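Local coordinates for cadherin-23 (Mus musculus, PDB 5UZ8), which probably works in calcium-dependent cell adhesion and mechanotransduction in hearing, through extracellular cadherin domains strung end to end and joined by calcium-binding linkers, at residues Pro5-Lys8 against Tyr14-Glu17; Tyr47-Leu52 against Val58-Ser63; Asp75-His80 against Ile109-Pro114; Tyr153-Gly158 against Phe162-Asn167; Lys192-Pro195 against Asn201-Glu204. All coordinates share one frame; numbering follows the deposited sequence.

Contact 1 (Pro5-Lys8 against Tyr14-Glu17); sequences PQFK and YYTE
Tyr15 reaches its phenol along to Lys8, where OH gives its proton to the backbone carbonyl at 2.6 Å from Lys8 O. The hydroxyl does not arrive squarely in front of the oxygen: the C=O...donor angle is 138°, and the donor sits 27° out of the carbonyl plane. The same OH lies over the root of Phe7, 3.4 Å from Phe7 CB, and the flank of the phenol continues this apolar touch, with Tyr15 CE2 3.9 Å from Phe7 CD1. Phe7 CD1 meets the tyrosine ring at its edge, in plane, and the two side chains cross at roughly a right angle. Tyr15 is sent there by its first torsion, which sets CG opposite its own carbonyl carbon (chi1 -64°). Tyrosine suits the place because it is long enough to reach from one strand to the other, apolar along its length and polar at the end. Outward from this pair, Ile30, Val32 and Ile100 pack against Tyr15, while Phe7 is buried on Val86, Ala88, Ala98 and Ile100. The backbones are held in different sheets: Gln6 and Lys8 pair with Val35 and Ala33, Tyr15 with Pro101 and Tyr103. The chain thus passes from one sheet of the cadherin sandwich to the other between these segments, and Tyr15 ties the two ends of that passage. A leucine in its place would probably leave Lys8 O without its phenolic donor and Phe7 without the ring edge at its side. Chemically, one aromatic residue both satisfies the backbone carbonyl of Lys8 and extends the hydrophobic core.

Contact 2 (Tyr47-Leu52 against Val58-Ser63); sequences YTLLDL and VQLEDS
Leu60 packs into the angle between Tyr47 and Leu49, and this apolar contact is the heart of the arrangement. Leu60 CG sits 3.7 Å from Leu49 CG, the two leucines crossing at a slant. Leu60 CD1, carried outward by an extended second torsion (chi2 160°), runs on to lie 3.7 Å from Tyr47 CB, two residues before Leu49, and rests against the Tyr47 carbonyl. A second cluster forms farther along the strands: Leu52 CD2 is 3.6 Å from Val58 CG2, and the same valine methyl is met from another direction by Leu49 CD1. Branched aliphatic residues fit because they fill the sheet-to-sheet interface with methyls, Leu49 reaching both Val58 and Leu60. Phe84 and Val86 on one sheet and Val68 on the other extend the apolar layer.

Polar contact is confined to the far end. Tyr47 N donates to Ser63 O at 2.9 Å, almost perfectly straight at the hydrogen (176°) and in the carbonyl plane. Ser63 O also lies at the edge of the Tyr47 ring, in plane, and a CA-H...O contact returns from Ser63 CA to Tyr47 O at 3.6 Å. The phenol turns away from the segment and its OH is hydrogen-bonded to Ala34 N, so Tyr47 is fixed at both ends.

The short strand axes run nearly antiparallel, 154° apart, yet stay 7.2 Å from each other and are joined by side chains. Strand 46-53 edges one sheet and strand 58-60 edges the other, so the chain crosses between the sheets here, a sandwich-edge arrangement belonging to the Greek-key fold of cadherin domains.

Contact 3 (Asp75-His80 against Ile109-Pro114); sequences DYEEVH and INDNNP. With CA (calcium ion), chain J; CA (calcium ion), chain K; CA (calcium ion), chain I.
Glu77 of the Asp-Tyr-Glu motif and Asp111 of the Asp108-Asn112 linker meet through calcium, in the inter-domain site that defines tandem cadherin repeats. Both Glu77 oxygens grip the calcium ion of chain J, with Glu77 OE1 at 2.5 Å. Glu77 OE2 also bridges to the calcium ion of chain K at 2.3 Å, and a bend at the second torsion (chi2 64°) folds the carboxylate back to do so. Asp111 bridges the same pair, one oxygen to each: OD1 lies 2.4 Å from the chain J ion and OD2 2.4 Å from the chain K ion. Glu77 OE2 and Asp111 OD1 stand only 3.1 Å apart, a closeness probably made tolerable by the calcium ions the carboxylates share. Asp75 OD1 adds a bond to the chain K ion and takes the Glu77 N-H at 3.0 Å from Glu77 N, an Asx turn that positions the glutamate. Ile109 O binds the chain J ion, and Asn112 ND2 donates to a water that is itself a ligand of the chain K ion. Glu21 completes the chain K site, and Glu21, Asp108 and Asp144 the chain J site. Asn110 OD1 and Asn112 O turn instead to the calcium ion of chain I. The first segment lies in the loop between strands 66-70 and 81-89, the second in the connection from strand 97-107 to strand 115-116, which opens the next domain.

Contact 4 (Tyr153-Gly158 against Phe162-Asn167); sequences YSLVDG and FAINPN
Tyr153 leaves its strand toward Pro166 and Ile164 and can be followed atom by atom. Tyr153 CB rests against the tip of Ile164, 3.9 Å from Ile164 CD1, with the carbonyl oxygens of Asn165 and Pro166 also close. The first torsion sets CG opposite its own carbonyl carbon (chi1 -61°), which lays the ring along the turn: Tyr153 CD2 passes 3.4 Å from Pro166 O, and CE2 brings the ring edge, in plane, to 3.6 Å from Asn167 O. At the tip OH is hydrogen-bonded to Ala140 N in strand 134-141. The backbone supports the same placement, since Tyr153 N donates to Pro166 O at 3.0 Å, close to straight (173°). An alanine here is likely to strip Ala140 N of its phenolic partner and open a gap beside the Asn165-Asn167 turn. That turn is shaped from within by Asn165, whose OD1 accepts from Asn167 N in an Asx turn.

Ile164 puts its CG2 methyl over the neighbouring backbone, 3.6 Å from Ser154 CA, and against Leu155 CG; beta-branching lets it serve Tyr153 with the other arm. Leu155 CD1 reaches the Phe162 carbonyl. At the other end Phe162 N donates to Gly158 O at 3.2 Å, and any CB on Gly158 would run into Phe162 O, so a glycine suits the place. The Phe162 ring leads on into the core, packed edge-to-face with Tyr185.

Strands 151-155 and 162-164, their short axes 162° apart, border different sheets, and the link between them is the sheet-to-sheet crossing of a cadherin-type Greek-key sandwich.

Contact 5 (Lys192-Pro195 against Asn201-Glu204); sequences KDNP and NRRE. With CA (calcium ion), chain I.
Arg202 bends at its third torsion (chi3 71°), which turns the guanidinium back onto Asp193 and Lys192; Asp193 places its carboxylate between its own backbone N and carbonyl carbon (chi1 71°), facing Arg203 and the metal. Arg202 NE then donates to Asp193 O at 2.7 Å, in the guanidinium plane and nearly head-on to the carbonyl, while NH2 adds a weak bond to the same oxygen. The flat group is clasped on both faces: Lys192 CD lies over its centre, 3.3 Å from Arg202 CZ, and Pro195 CA covers the opposite face nearer the rim. A long methylene chain suits that first position, and the charged end of Lys192 passes on to lie beside Glu204, NZ being 4.2 Å from Glu204 OE2, beyond salt-bridge range. Arg202 NH2 finds its salt bridge with Glu152.

Asp193 divides its carboxylate. OD1 accepts from Arg203 N at 2.8 Å, met from 47° above the carboxylate plane, and OD2 binds the calcium ion of chain I at 2.3 Å. Asp193 N answers with a bond to Arg203 O, 2.9 Å long, so the aspartate is held to this one residue twice. One step on, Asn194 adopts a left-handed backbone conformation that asparagine tolerates well, and its ND2 donates to Asn201 O at 2.8 Å. Lys192 and Glu204 begin the regular antiparallel ladder as a non-hydrogen-bonded pair.

The chemistry implies a second shell for the metal: the amide of Arg203 probably steadies the calcium ligand, while Arg202 satisfies the carbonyl beside it and would probably help to polarise that peptide.

From the N terminus the five contacts follow in series, none nesting in or crossing another. Contact 1 closes a short loop where the chain passes from strand 6-7 to strand 15-20 in the other sheet, and contact 2 closes a later crossing at an edge of the same sandwich; their centres lie about 14 Å apart. Contact 3 spans a longer stretch and ties the calcium-binding end of this domain to the linker. Contact 4 repeats the crossing of contact 2 in the second domain, and contact 5 closes the loop between strands 184-193 and 204-214. Contacts 3 and 5 share the calcium ion of chain I and touch directly: Arg203 probably hydrogen-bonds Asn110 and Asn113, coupling both domains.

Contact 1 (Pro5-Lys8 against Tyr14-Glu17)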
# COMPACT_ATOMS: atom_id res chain seq x y z
N PRO A 5 -13.21 -0.61 61.39
CA PRO A 5 -12.00 -0.81 60.60
C PRO A 5 -11.54 0.46 59.89
O PRO A 5 -12.37 1.25 59.41
CB PRO A 5 -12.42 -1.88 59.59
CG PRO A 5 -13.49 -2.66 60.30
CD PRO A 5 -14.23 -1.64 61.10
N GLN A 6 -10.22 0.64 59.83
CA GLN A 6 -9.64 1.75 59.11
C GLN A 6 -8.71 1.24 58.03
O GLN A 6 -7.87 0.38 58.28
CB GLN A 6 -8.82 2.63 60.05
CG GLN A 6 -9.54 3.14 61.28
CD GLN A 6 -8.56 3.81 62.22
OE1 GLN A 6 -8.17 4.94 62.01
NE2 GLN A 6 -8.12 3.08 63.22
N PHE A 7 -8.81 1.82 56.85
CA PHE A 7 -7.91 1.49 55.76
C PHE A 7 -6.54 2.09 56.01
O PHE A 7 -6.41 3.11 56.72
CB PHE A 7 -8.49 1.91 54.40
CG PHE A 7 -9.63 1.01 53.94
CD1 PHE A 7 -9.36 -0.23 53.37
CD2 PHE A 7 -10.95 1.39 54.12
CE1 PHE A 7 -10.40 -1.06 52.98
CE2 PHE A 7 -11.99 0.57 53.73
CZ PHE A 7 -11.72 -0.66 53.18
N LYS A 8 -5.54 1.39 55.50
CA LYS A 8 -4.16 1.74 55.63
C LYS A 8 -3.59 2.16 54.27
O LYS A 8 -3.96 1.60 53.25
CB LYS A 8 -3.39 0.55 56.19
CG LYS A 8 -3.90 0.15 57.58
CD LYS A 8 -3.10 0.80 58.65
CE LYS A 8 -1.91 -0.11 58.93
NZ LYS A 8 -0.73 0.68 59.27
N TYR A 14 -8.49 7.31 48.76
CA TYR A 14 -8.81 6.27 47.78
C TYR A 14 -7.51 5.55 47.41
O TYR A 14 -6.42 6.08 47.65
CB TYR A 14 -9.44 6.88 46.50
CG TYR A 14 -8.55 7.89 45.81
CD1 TYR A 14 -7.53 7.48 44.95
CD2 TYR A 14 -8.75 9.27 45.96
CE1 TYR A 14 -6.70 8.41 44.32
CE2 TYR A 14 -7.94 10.19 45.32
CZ TYR A 14 -6.91 9.74 44.51
OH TYR A 14 -6.06 10.61 43.85
N TYR A 15 -7.64 4.36 46.83
CA TYR A 15 -6.50 3.63 46.28
C TYR A 15 -6.44 3.71 44.77
O TYR A 15 -7.47 3.78 44.09
CB TYR A 15 -6.57 2.16 46.65
CG TYR A 15 -6.47 1.83 48.12
CD1 TYR A 15 -5.25 1.83 48.77
CD2 TYR A 15 -7.60 1.44 48.84
CE1 TYR A 15 -5.15 1.48 50.12
CE2 TYR A 15 -7.51 1.10 50.18
CZ TYR A 15 -6.30 1.12 50.82
OH TYR A 15 -6.22 0.76 52.16
N THR A 16 -5.23 3.69 44.22
CA THR A 16 -5.08 3.58 42.79
C THR A 16 -3.85 2.75 42.43
O THR A 16 -2.87 2.67 43.19
CB THR A 16 -5.05 4.97 42.13
OG1 THR A 16 -5.14 4.83 40.70
CG2 THR A 16 -3.75 5.74 42.50
N GLU A 17 -3.91 2.11 41.26
CA GLU A 17 -2.80 1.34 40.75
C GLU A 17 -2.97 1.29 39.22
O GLU A 17 -4.10 1.31 38.71
CB GLU A 17 -2.89 -0.07 41.37
CG GLU A 17 -1.63 -0.81 41.66
CD GLU A 17 -0.67 -0.14 42.63
OE1 GLU A 17 -0.91 -0.09 43.86
OE2 GLU A 17 0.36 0.30 42.14

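Contact 2 (Tyr47-Leu52 against Val58-Ser63)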
# COMPACT_ATOMS: atom_id res chain seq x y z
N TYR A 47 -13.38 -8.76 53.88
CA TYR A 47 -13.35 -7.86 52.74
C TYR A 47 -14.34 -8.34 51.71
O TYR A 47 -14.39 -9.52 51.39
CB TYR A 47 -11.96 -7.80 52.08
CG TYR A 47 -10.88 -7.30 53.01
CD1 TYR A 47 -10.23 -8.16 53.86
CD2 TYR A 47 -10.51 -5.95 53.03
CE1 TYR A 47 -9.25 -7.71 54.75
CE2 TYR A 47 -9.54 -5.49 53.90
CZ TYR A 47 -8.89 -6.37 54.74
OH TYR A 47 -7.92 -5.91 55.58
N THR A 48 -15.13 -7.40 51.19
CA THR A 48 -15.95 -7.63 50.01
C THR A 48 -15.74 -6.47 49.02
O THR A 48 -15.27 -5.38 49.41
CB THR A 48 -17.44 -7.73 50.38
OG1 THR A 48 -17.85 -6.53 51.07
CG2 THR A 48 -17.71 -8.94 51.27
N LEU A 49 -16.09 -6.71 47.75
CA LEU A 49 -16.08 -5.69 46.71
C LEU A 49 -17.50 -5.31 46.31
O LEU A 49 -18.39 -6.20 46.23
CB LEU A 49 -15.36 -6.21 45.47
CG LEU A 49 -13.91 -6.65 45.69
CD1 LEU A 49 -13.25 -6.87 44.34
CD2 LEU A 49 -13.12 -5.64 46.51
N LEU A 50 -17.71 -4.01 46.07
CA LEU A 50 -19.01 -3.45 45.66
C LEU A 50 -18.90 -2.56 44.46
O LEU A 50 -17.86 -1.98 44.20
CB LEU A 50 -19.60 -2.62 46.79
CG LEU A 50 -19.90 -3.37 48.07
CD1 LEU A 50 -20.19 -2.38 49.19
CD2 LEU A 50 -21.09 -4.29 47.85
N ASP A 51 -20.01 -2.43 43.72
CA ASP A 51 -20.13 -1.42 42.68
C ASP A 51 -19.01 -1.50 41.65
O ASP A 51 -18.36 -0.49 41.32
CB ASP A 51 -20.21 -0.01 43.30
CG ASP A 51 -21.53 0.24 44.02
OD1 ASP A 51 -22.60 -0.26 43.58
OD2 ASP A 51 -21.52 0.99 45.01
N LEU A 52 -18.80 -2.71 41.12
CA LEU A 52 -17.78 -2.90 40.09
C LEU A 52 -18.20 -2.20 38.82
O LEU A 52 -19.23 -2.55 38.24
CB LEU A 52 -17.50 -4.36 39.81
CG LEU A 52 -16.51 -5.00 40.80
CD1 LEU A 52 -17.08 -4.99 42.21
CD2 LEU A 52 -16.22 -6.41 40.34
N VAL A 58 -12.46 -7.93 38.09
CA VAL A 58 -11.72 -8.02 39.34
C VAL A 58 -12.47 -8.83 40.39
O VAL A 58 -13.70 -8.93 40.37
CB VAL A 58 -11.43 -6.61 39.93
CG1 VAL A 58 -10.85 -5.68 38.89
CG2 VAL A 58 -12.69 -5.99 40.50
N GLN A 59 -11.70 -9.43 41.29
CA GLN A 59 -12.28 -10.12 42.42
C GLN A 59 -11.25 -10.21 43.53
O GLN A 59 -10.04 -10.17 43.27
CB GLN A 59 -12.75 -11.52 42.04
CG GLN A 59 -11.62 -12.47 41.66
CD GLN A 59 -12.14 -13.71 40.98
OE1 GLN A 59 -12.58 -13.64 39.85
NE2 GLN A 59 -12.10 -14.85 41.68
N LEU A 60 -11.72 -10.37 44.76
CA LEU A 60 -10.81 -10.61 45.88
C LEU A 60 -10.32 -12.04 45.70
O LEU A 60 -11.11 -12.90 45.34
CB LEU A 60 -11.52 -10.45 47.22
CG LEU A 60 -11.77 -8.97 47.56
CD1 LEU A 60 -12.87 -8.82 48.59
CD2 LEU A 60 -10.48 -8.34 48.07
N GLU A 61 -9.04 -12.30 45.95
CA GLU A 61 -8.58 -13.70 46.02
C GLU A 61 -9.39 -14.49 47.05
O GLU A 61 -9.90 -15.60 46.75
CB GLU A 61 -7.11 -13.77 46.35
CG GLU A 61 -6.54 -15.18 46.31
CD GLU A 61 -5.04 -15.11 46.30
OE1 GLU A 61 -4.45 -15.17 45.19
OE2 GLU A 61 -4.48 -14.85 47.39
N ASP A 62 -9.52 -13.91 48.25
CA ASP A 62 -10.28 -14.47 49.37
C ASP A 62 -10.86 -13.35 50.23
O ASP A 62 -10.25 -12.27 50.31
CB ASP A 62 -9.33 -15.32 50.23
CG ASP A 62 -10.08 -16.27 51.16
OD1 ASP A 62 -10.59 -17.29 50.66
OD2 ASP A 62 -10.15 -15.99 52.38
N SER A 63 -11.94 -13.62 50.94
CA SER A 63 -12.54 -12.58 51.79
C SER A 63 -11.72 -12.25 53.07
O SER A 63 -12.03 -11.29 53.77
CB SER A 63 -13.98 -12.96 52.16
OG SER A 63 -13.97 -13.98 53.13

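Contact 3 (Asp75-His80 against Ile109-Pro114)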
# COMPACT_ATOMS: atom_id res chain seq x y z
N ASP A 75 -9.26 -5.10 28.30
CA ASP A 75 -8.81 -4.59 27.02
C ASP A 75 -8.86 -3.05 27.07
O ASP A 75 -9.93 -2.46 27.20
CB ASP A 75 -9.77 -5.11 25.95
CG ASP A 75 -9.39 -4.67 24.53
OD1 ASP A 75 -8.35 -4.01 24.31
OD2 ASP A 75 -10.16 -5.00 23.61
N TYR A 76 -7.71 -2.40 26.93
CA TYR A 76 -7.63 -0.94 26.93
C TYR A 76 -8.50 -0.36 25.83
O TYR A 76 -9.06 0.70 25.99
CB TYR A 76 -6.18 -0.45 26.76
CG TYR A 76 -6.06 1.05 26.84
CD1 TYR A 76 -5.99 1.71 28.10
CD2 TYR A 76 -6.06 1.83 25.69
CE1 TYR A 76 -5.89 3.08 28.17
CE2 TYR A 76 -5.96 3.20 25.78
CZ TYR A 76 -5.89 3.81 27.00
OH TYR A 76 -5.80 5.17 27.06
N GLU A 77 -8.61 -1.07 24.71
CA GLU A 77 -9.44 -0.58 23.63
C GLU A 77 -10.95 -0.58 23.97
O GLU A 77 -11.71 0.03 23.24
CB GLU A 77 -9.13 -1.32 22.32
CG GLU A 77 -7.85 -0.87 21.64
CD GLU A 77 -6.56 -1.14 22.42
OE1 GLU A 77 -5.88 -0.16 22.70
OE2 GLU A 77 -6.19 -2.31 22.74
N GLU A 78 -11.34 -1.22 25.09
CA GLU A 78 -12.74 -1.21 25.58
C GLU A 78 -12.90 -0.46 26.90
O GLU A 78 -13.93 0.16 27.13
CB GLU A 78 -13.23 -2.65 25.79
CG GLU A 78 -13.32 -3.46 24.52
CD GLU A 78 -14.27 -2.85 23.51
OE1 GLU A 78 -15.17 -2.09 23.91
OE2 GLU A 78 -14.11 -3.12 22.30
N VAL A 79 -11.89 -0.54 27.77
CA VAL A 79 -11.98 -0.04 29.14
C VAL A 79 -10.71 0.71 29.54
O VAL A 79 -9.63 0.15 29.45
CB VAL A 79 -12.15 -1.22 30.11
CG1 VAL A 79 -12.13 -0.78 31.57
CG2 VAL A 79 -13.41 -2.02 29.76
N HIS A 80 -10.86 1.95 30.00
CA HIS A 80 -9.72 2.73 30.51
C HIS A 80 -9.56 2.70 32.03
O HIS A 80 -8.45 2.91 32.52
CB HIS A 80 -9.78 4.18 30.00
CG HIS A 80 -9.57 4.33 28.53
ND1 HIS A 80 -9.73 5.52 27.86
CD2 HIS A 80 -9.19 3.42 27.59
CE1 HIS A 80 -9.47 5.35 26.57
NE2 HIS A 80 -9.17 4.08 26.38
N ILE A 109 -1.16 -1.27 25.86
CA ILE A 109 0.00 -1.94 25.25
C ILE A 109 -0.18 -1.97 23.73
O ILE A 109 -1.29 -1.79 23.22
CB ILE A 109 0.24 -3.38 25.81
CG1 ILE A 109 -0.76 -4.38 25.24
CG2 ILE A 109 0.25 -3.39 27.34
CD1 ILE A 109 -0.63 -5.81 25.76
N ASN A 110 0.90 -2.19 23.01
CA ASN A 110 0.87 -2.16 21.58
C ASN A 110 0.44 -3.52 21.03
O ASN A 110 1.25 -4.27 20.47
CB ASN A 110 2.22 -1.72 21.00
CG ASN A 110 2.14 -1.45 19.51
OD1 ASN A 110 1.07 -1.15 19.00
ND2 ASN A 110 3.25 -1.54 18.81
N ASP A 111 -0.86 -3.80 21.17
CA ASP A 111 -1.42 -5.09 20.76
C ASP A 111 -2.28 -5.05 19.49
O ASP A 111 -2.89 -6.06 19.13
CB ASP A 111 -2.16 -5.77 21.94
CG ASP A 111 -3.33 -4.96 22.51
OD1 ASP A 111 -3.44 -3.72 22.31
OD2 ASP A 111 -4.12 -5.55 23.29
N ASN A 112 -2.31 -3.92 18.80
CA ASN A 112 -2.99 -3.83 17.51
C ASN A 112 -2.01 -3.41 16.40
O ASN A 112 -1.23 -2.48 16.58
CB ASN A 112 -4.16 -2.85 17.57
CG ASN A 112 -5.30 -3.38 18.42
OD1 ASN A 112 -6.16 -4.11 17.92
ND2 ASN A 112 -5.25 -3.10 19.73
N ASN A 113 -2.09 -4.10 15.27
CA ASN A 113 -1.30 -3.76 14.10
C ASN A 113 -1.99 -2.65 13.34
O ASN A 113 -3.23 -2.63 13.31
CB ASN A 113 -1.19 -4.94 13.14
CG ASN A 113 -0.33 -6.06 13.69
OD1 ASN A 113 -0.54 -6.50 14.79
ND2 ASN A 113 0.64 -6.52 12.92
N PRO A 114 -1.21 -1.84 12.59
CA PRO A 114 -1.88 -1.01 11.57
C PRO A 114 -2.49 -1.91 10.52
O PRO A 114 -1.88 -2.93 10.14
CB PRO A 114 -0.75 -0.16 10.98
CG PRO A 114 0.42 -0.34 11.86
CD PRO A 114 0.24 -1.67 12.58
CA CA J . -3.74 -1.49 23.02
CA CA K . -6.19 -4.45 23.51
CA CA I . -0.43 -0.44 17.30
O HOH W 1 -6.86 -5.04 21.32
O HOH W 2 -6.99 -6.68 24.12

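Contact 4 (Tyr153-Gly158 against Phe162-Asn167)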
# COMPACT_ATOMS: atom_id res chain seq x y z
N TYR A 153 4.52 5.11 7.04
CA TYR A 153 4.45 4.43 5.74
C TYR A 153 5.79 4.33 5.05
O TYR A 153 6.63 5.23 5.15
CB TYR A 153 3.47 5.15 4.81
CG TYR A 153 2.07 5.16 5.38
CD1 TYR A 153 1.28 4.03 5.33
CD2 TYR A 153 1.56 6.27 5.99
CE1 TYR A 153 -0.00 4.02 5.86
CE2 TYR A 153 0.29 6.26 6.56
CZ TYR A 153 -0.50 5.11 6.45
OH TYR A 153 -1.76 5.05 7.03
N SER A 154 6.00 3.23 4.36
CA SER A 154 7.20 3.08 3.53
C SER A 154 6.87 2.19 2.32
O SER A 154 5.80 1.60 2.26
CB SER A 154 8.35 2.50 4.34
OG SER A 154 8.02 1.21 4.82
N LEU A 155 7.77 2.16 1.35
CA LEU A 155 7.68 1.25 0.20
C LEU A 155 8.86 0.34 0.35
O LEU A 155 9.97 0.79 0.66
CB LEU A 155 7.81 1.98 -1.14
CG LEU A 155 6.67 2.85 -1.58
CD1 LEU A 155 6.99 3.51 -2.92
CD2 LEU A 155 5.35 2.07 -1.67
N VAL A 156 8.64 -0.96 0.18
CA VAL A 156 9.72 -1.91 0.26
C VAL A 156 10.73 -1.66 -0.87
O VAL A 156 11.92 -1.74 -0.64
CB VAL A 156 9.17 -3.34 0.17
CG1 VAL A 156 10.31 -4.37 -0.02
CG2 VAL A 156 8.36 -3.64 1.42
N ASP A 157 10.26 -1.33 -2.06
CA ASP A 157 11.17 -1.01 -3.18
C ASP A 157 10.39 -0.26 -4.27
O ASP A 157 9.69 -0.87 -5.10
CB ASP A 157 11.82 -2.28 -3.75
CG ASP A 157 12.73 -1.99 -4.97
OD1 ASP A 157 13.09 -0.81 -5.26
OD2 ASP A 157 13.11 -2.97 -5.64
N GLY A 158 10.55 1.05 -4.25
CA GLY A 158 9.96 1.91 -5.25
C GLY A 158 10.62 1.85 -6.62
O GLY A 158 10.10 2.47 -7.54
N PHE A 162 8.95 5.41 -7.86
CA PHE A 162 7.90 5.87 -6.96
C PHE A 162 8.43 6.07 -5.54
O PHE A 162 9.38 5.40 -5.11
CB PHE A 162 6.77 4.85 -6.90
CG PHE A 162 6.21 4.53 -8.25
CD1 PHE A 162 5.32 5.39 -8.85
CD2 PHE A 162 6.68 3.43 -8.97
CE1 PHE A 162 4.85 5.14 -10.14
CE2 PHE A 162 6.20 3.16 -10.23
CZ PHE A 162 5.28 4.02 -10.81
N ALA A 163 7.77 6.98 -4.83
CA ALA A 163 8.08 7.26 -3.45
C ALA A 163 6.79 7.46 -2.68
O ALA A 163 5.75 7.82 -3.25
CB ALA A 163 8.93 8.51 -3.35
N ILE A 164 6.86 7.21 -1.40
CA ILE A 164 5.70 7.38 -0.53
C ILE A 164 6.03 8.37 0.55
O ILE A 164 7.16 8.39 1.07
CB ILE A 164 5.25 6.04 0.11
CG1 ILE A 164 3.87 6.17 0.76
CG2 ILE A 164 6.27 5.54 1.14
CD1 ILE A 164 3.15 4.83 0.97
N ASN A 165 5.06 9.22 0.88
CA ASN A 165 5.22 10.12 2.01
C ASN A 165 4.95 9.34 3.30
O ASN A 165 3.91 8.72 3.45
CB ASN A 165 4.31 11.35 1.86
CG ASN A 165 4.49 12.33 2.97
OD1 ASN A 165 4.02 12.08 4.05
ND2 ASN A 165 5.21 13.48 2.72
N PRO A 166 5.92 9.28 4.21
CA PRO A 166 5.75 8.48 5.41
C PRO A 166 4.62 8.91 6.32
O PRO A 166 4.20 8.10 7.14
CB PRO A 166 7.08 8.65 6.16
CG PRO A 166 8.04 8.94 5.08
CD PRO A 166 7.27 9.88 4.17
N ASN A 167 4.14 10.15 6.20
CA ASN A 167 2.99 10.60 7.02
C ASN A 167 1.65 10.37 6.34
O ASN A 167 0.76 9.79 6.95
CB ASN A 167 3.14 12.09 7.30
CG ASN A 167 4.31 12.38 8.23
OD1 ASN A 167 4.44 11.75 9.29
ND2 ASN A 167 5.15 13.33 7.84

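Contact 5 (Lys192-Pro195 against Asn201-Glu204)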
# COMPACT_ATOMS: atom_id res chain seq x y z
N LYS A 192 3.89 0.77 9.59
CA LYS A 192 4.58 0.29 10.80
C LYS A 192 4.28 1.28 11.93
O LYS A 192 4.47 2.50 11.78
CB LYS A 192 6.07 0.14 10.52
CG LYS A 192 6.91 -0.39 11.67
CD LYS A 192 8.41 -0.40 11.30
CE LYS A 192 8.71 -1.18 10.04
NZ LYS A 192 10.18 -1.43 9.86
N ASP A 193 3.79 0.78 13.05
CA ASP A 193 3.40 1.64 14.14
C ASP A 193 4.58 1.95 15.07
O ASP A 193 5.70 1.51 14.80
CB ASP A 193 2.17 1.05 14.88
CG ASP A 193 2.50 -0.18 15.70
OD1 ASP A 193 3.69 -0.46 15.96
OD2 ASP A 193 1.52 -0.83 16.11
N ASN A 194 4.32 2.69 16.14
CA ASN A 194 5.23 2.89 17.26
C ASN A 194 6.62 3.42 16.85
O ASN A 194 7.66 2.81 17.14
CB ASN A 194 5.34 1.58 18.11
CG ASN A 194 6.00 1.78 19.46
OD1 ASN A 194 6.09 2.89 19.99
ND2 ASN A 194 6.48 0.66 20.05
N PRO A 195 6.63 4.55 16.10
CA PRO A 195 7.89 5.05 15.56
C PRO A 195 8.92 5.36 16.64
O PRO A 195 8.59 5.78 17.75
CB PRO A 195 7.45 6.29 14.74
CG PRO A 195 6.19 6.75 15.42
CD PRO A 195 5.50 5.45 15.80
N ASN A 201 9.02 -4.02 19.35
CA ASN A 201 7.75 -3.48 19.89
C ASN A 201 7.02 -2.68 18.80
O ASN A 201 6.10 -1.97 19.10
CB ASN A 201 7.95 -2.64 21.22
CG ASN A 201 6.64 -2.45 22.09
OD1 ASN A 201 5.71 -3.26 22.11
ND2 ASN A 201 6.62 -1.38 22.85
N ARG A 202 7.40 -2.87 17.54
CA ARG A 202 6.70 -2.25 16.40
C ARG A 202 5.95 -3.31 15.63
O ARG A 202 6.52 -4.37 15.33
CB ARG A 202 7.68 -1.53 15.48
CG ARG A 202 8.47 -0.43 16.18
CD ARG A 202 9.24 0.46 15.22
NE ARG A 202 8.35 1.32 14.48
CZ ARG A 202 8.70 2.11 13.47
NH1 ARG A 202 9.96 2.19 13.05
NH2 ARG A 202 7.78 2.81 12.85
N ARG A 203 4.69 -3.03 15.30
CA ARG A 203 3.84 -3.90 14.53
C ARG A 203 3.62 -3.29 13.15
O ARG A 203 3.68 -2.08 12.96
CB ARG A 203 2.49 -4.09 15.23
CG ARG A 203 2.53 -4.93 16.47
CD ARG A 203 1.19 -4.96 17.19
NE ARG A 203 1.19 -5.94 18.28
CZ ARG A 203 0.95 -7.25 18.16
NH1 ARG A 203 0.95 -8.01 19.23
NH2 ARG A 203 0.66 -7.80 16.98
N GLU A 204 3.35 -4.17 12.19
CA GLU A 204 3.22 -3.76 10.80
C GLU A 204 2.22 -4.61 10.04
O GLU A 204 1.90 -5.76 10.44
CB GLU A 204 4.56 -3.85 10.11
CG GLU A 204 5.10 -5.27 9.94
CD GLU A 204 6.52 -5.27 9.41
OE1 GLU A 204 6.79 -5.99 8.43
OE2 GLU A 204 7.39 -4.56 9.97
CA CA I . -0.43 -0.44 17.30